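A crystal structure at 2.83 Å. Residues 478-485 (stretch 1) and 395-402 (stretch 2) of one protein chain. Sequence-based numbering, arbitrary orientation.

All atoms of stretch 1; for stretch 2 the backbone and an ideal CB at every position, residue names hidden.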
# COMPACT_ATOMS: atom_id res chain seq x y z
N ALA A 478 13.47 -11.39 12.23
CA ALA A 478 13.58 -11.58 13.66
C ALA A 478 13.67 -13.03 14.09
O ALA A 478 12.73 -13.79 13.90
CB ALA A 478 12.40 -10.92 14.35
N GLU A 479 14.78 -13.41 14.73
CA GLU A 479 14.94 -14.78 15.21
C GLU A 479 13.92 -15.14 16.31
O GLU A 479 13.67 -16.32 16.58
CB GLU A 479 16.38 -15.03 15.67
CG GLU A 479 17.29 -15.50 14.53
CD GLU A 479 18.76 -15.49 14.87
OE1 GLU A 479 19.10 -15.44 16.07
OE2 GLU A 479 19.57 -15.53 13.92
N GLY A 480 13.29 -14.13 16.89
CA GLY A 480 12.37 -14.36 18.00
C GLY A 480 10.94 -14.55 17.53
O GLY A 480 10.04 -14.78 18.34
N TYR A 481 10.75 -14.50 16.21
CA TYR A 481 9.45 -14.80 15.59
C TYR A 481 9.39 -16.28 15.11
O TYR A 481 10.09 -16.66 14.16
CB TYR A 481 9.19 -13.81 14.45
CG TYR A 481 7.82 -13.88 13.79
CD1 TYR A 481 6.68 -14.01 14.56
CD2 TYR A 481 7.69 -13.79 12.39
CE1 TYR A 481 5.42 -14.07 13.96
CE2 TYR A 481 6.44 -13.85 11.80
CZ TYR A 481 5.31 -14.00 12.58
OH TYR A 481 4.06 -14.06 12.04
N LEU A 482 8.59 -17.11 15.78
CA LEU A 482 8.39 -18.51 15.39
C LEU A 482 6.91 -18.77 15.20
O LEU A 482 6.10 -18.28 15.99
CB LEU A 482 8.95 -19.46 16.45
CG LEU A 482 10.47 -19.61 16.56
CD1 LEU A 482 10.85 -20.13 17.93
CD2 LEU A 482 11.02 -20.53 15.49
N LEU A 483 6.59 -19.54 14.16
CA LEU A 483 5.23 -20.06 13.88
C LEU A 483 5.29 -21.58 13.63
O LEU A 483 6.38 -22.13 13.43
CB LEU A 483 4.63 -19.37 12.64
CG LEU A 483 4.58 -17.83 12.61
CD1 LEU A 483 4.49 -17.29 11.18
CD2 LEU A 483 3.41 -17.33 13.45
N SER A 484 4.15 -22.26 13.59
CA SER A 484 4.13 -23.70 13.41
C SER A 484 2.92 -24.23 12.62
O SER A 484 1.85 -23.60 12.61
CB SER A 484 4.09 -24.35 14.79
OG SER A 484 2.78 -24.21 15.34
N THR A 485 3.09 -25.38 11.96
CA THR A 485 1.95 -26.21 11.53
C THR A 485 2.15 -27.61 12.02
O THR A 485 3.28 -28.06 12.18
CB THR A 485 1.83 -26.36 10.02
OG1 THR A 485 2.45 -25.24 9.37
CG2 THR A 485 0.38 -26.46 9.63
N UNK A 395 10.59 -26.02 25.38
CA UNK A 395 9.73 -25.89 24.20
C UNK A 395 10.61 -25.59 23.00
O UNK A 395 11.80 -25.31 23.16
CB UNK A 395 8.68 -24.80 24.39
N UNK A 396 10.05 -25.67 21.80
CA UNK A 396 10.87 -25.49 20.61
C UNK A 396 11.48 -24.09 20.58
O UNK A 396 12.61 -23.90 20.13
CB UNK A 396 10.04 -25.74 19.35
N UNK A 397 10.75 -23.12 21.11
CA UNK A 397 11.23 -21.74 21.17
C UNK A 397 12.18 -21.43 22.32
O UNK A 397 12.93 -20.46 22.28
CB UNK A 397 10.03 -20.80 21.26
N UNK A 398 12.12 -22.22 23.36
CA UNK A 398 13.05 -22.06 24.45
C UNK A 398 14.45 -22.37 23.96
O UNK A 398 15.44 -21.87 24.49
CB UNK A 398 12.67 -22.96 25.63
N UNK A 399 14.55 -23.21 22.93
CA UNK A 399 15.85 -23.64 22.44
C UNK A 399 16.32 -22.76 21.28
O UNK A 399 17.48 -22.33 21.24
CB UNK A 399 15.79 -25.11 22.00
N UNK A 400 15.41 -22.51 20.34
CA UNK A 400 15.73 -21.74 19.15
C UNK A 400 15.82 -20.22 19.39
O UNK A 400 16.60 -19.54 18.73
CB UNK A 400 14.68 -22.02 18.08
N UNK A 401 15.03 -19.68 20.32
CA UNK A 401 14.94 -18.24 20.51
C UNK A 401 15.19 -17.86 21.95
O UNK A 401 14.33 -18.06 22.80
CB UNK A 401 13.57 -17.72 20.06
N UNK A 402 16.37 -17.31 22.21
CA UNK A 402 16.75 -16.90 23.54
C UNK A 402 16.96 -15.40 23.55
O UNK A 402 17.18 -14.80 22.50
CB UNK A 402 18.01 -17.64 24.01

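Stretch 1 presents a type I turn from Ala-478 to Tyr-481, closed by Tyr-481 N to Ala-478 O at 3.1 Å, and then a strand, 482-485, in which Leu-482 and Ser-484 point toward the other stretch and Leu-483 points away. The helix at 396-400 runs 140° to that strand, with the axes 10.3 Å apart at closest approach.

Position 395 directly precedes the helix and lies out of reach of stretch 1, with phi/psi of -68/169. These angles are open to most residues, and an N-cap often favours Ser, Thr, Asp or Gly. It is Gly-395.

At 396 CA-to-CB points toward stretch 1, yet nothing there lies within 5.5 Å of the ideal CB. A long side chain is needed to span the gap, whether aromatic or aliphatic, and a polar tip could suit the region near Ser-484. The residue is Tyr-396, with chi1 at p. Its ring meets Leu-482 edge-on, CD1 to Leu-482 CD1 at 4.3 Å, while its OH reaches 3.7 Å from Ser-484 CB, a packing contact.

Position 397 is the most restrictive. An ideal CB would sit 3.5 Å from Leu-482 CD1, which is tight, so glycine fits best and alanine would be crowded. Gly-397 lets its CA approach Leu-482 CD1 to 3.6 Å.

Position 398 points away, leaving the choice open to polar residues. Asp-398 accepts a hydrogen bond at OD2 from Gly-395 N (3.0 Å, 153°), tying back to the start of the helix.

Position 399 is also out of reach and says little about identity. Gln-399 makes a weak bond from NE2 to Gly-395 O, at 3.5 Å.

At 400 the ideal CB points toward stretch 1 and lies 4.3 Å from Leu-482 CD1. An apolar side chain of moderate size, such as Leu, Ile, Val or Met, would suit this neighbour. Leu-400, with chi1 at m and chi2 at t, places CD1 4.1 Å from Leu-482 CD2.

Position 401 leaves helical phi/psi (-127/105) and faces the turn. Its ideal CB is 3.8 Å from Glu-479 O, 4.1 Å from Gly-480 CA and 4.2 Å from Leu-482 CD1, so a small residue such as Ala or Ser is the natural choice. In Ala-401 the methyl makes these three contacts.

Position 402 is out of reach, and its extended backbone admits many residues. Lys-402 has chi2 to chi4 all t and makes no contact with stretch 1.

No hydrogen bond crosses the interface; Leu-482 is its hub.

Stretch 2 395-402: GYGDQLAK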
# COMPACT_ATOMS: atom_id res chain seq x y z
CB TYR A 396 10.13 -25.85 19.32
CG TYR A 396 8.79 -25.17 19.05
CD1 TYR A 396 8.75 -23.87 18.56
CD2 TYR A 396 7.59 -25.84 19.24
CE1 TYR A 396 7.54 -23.26 18.28
CE2 TYR A 396 6.38 -25.23 18.99
CZ TYR A 396 6.36 -23.94 18.51
OH TYR A 396 5.15 -23.32 18.23
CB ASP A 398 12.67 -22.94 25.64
CG ASP A 398 11.39 -22.47 26.32
OD1 ASP A 398 11.16 -21.23 26.35
OD2 ASP A 398 10.62 -23.34 26.81
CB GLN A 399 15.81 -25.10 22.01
CG GLN A 399 15.46 -26.04 23.14
CD GLN A 399 15.21 -27.44 22.65
OE1 GLN A 399 16.11 -28.06 22.09
NE2 GLN A 399 14.01 -27.95 22.87
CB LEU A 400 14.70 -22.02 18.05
CG LEU A 400 14.58 -23.45 17.51
CD1 LEU A 400 13.75 -23.45 16.23
CD2 LEU A 400 15.94 -24.09 17.25
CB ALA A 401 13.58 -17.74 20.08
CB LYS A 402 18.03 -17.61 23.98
CG LYS A 402 17.83 -19.10 24.18
CD LYS A 402 19.16 -19.83 24.20
CE LYS A 402 18.95 -21.33 24.20
NZ LYS A 402 20.13 -22.01 24.79
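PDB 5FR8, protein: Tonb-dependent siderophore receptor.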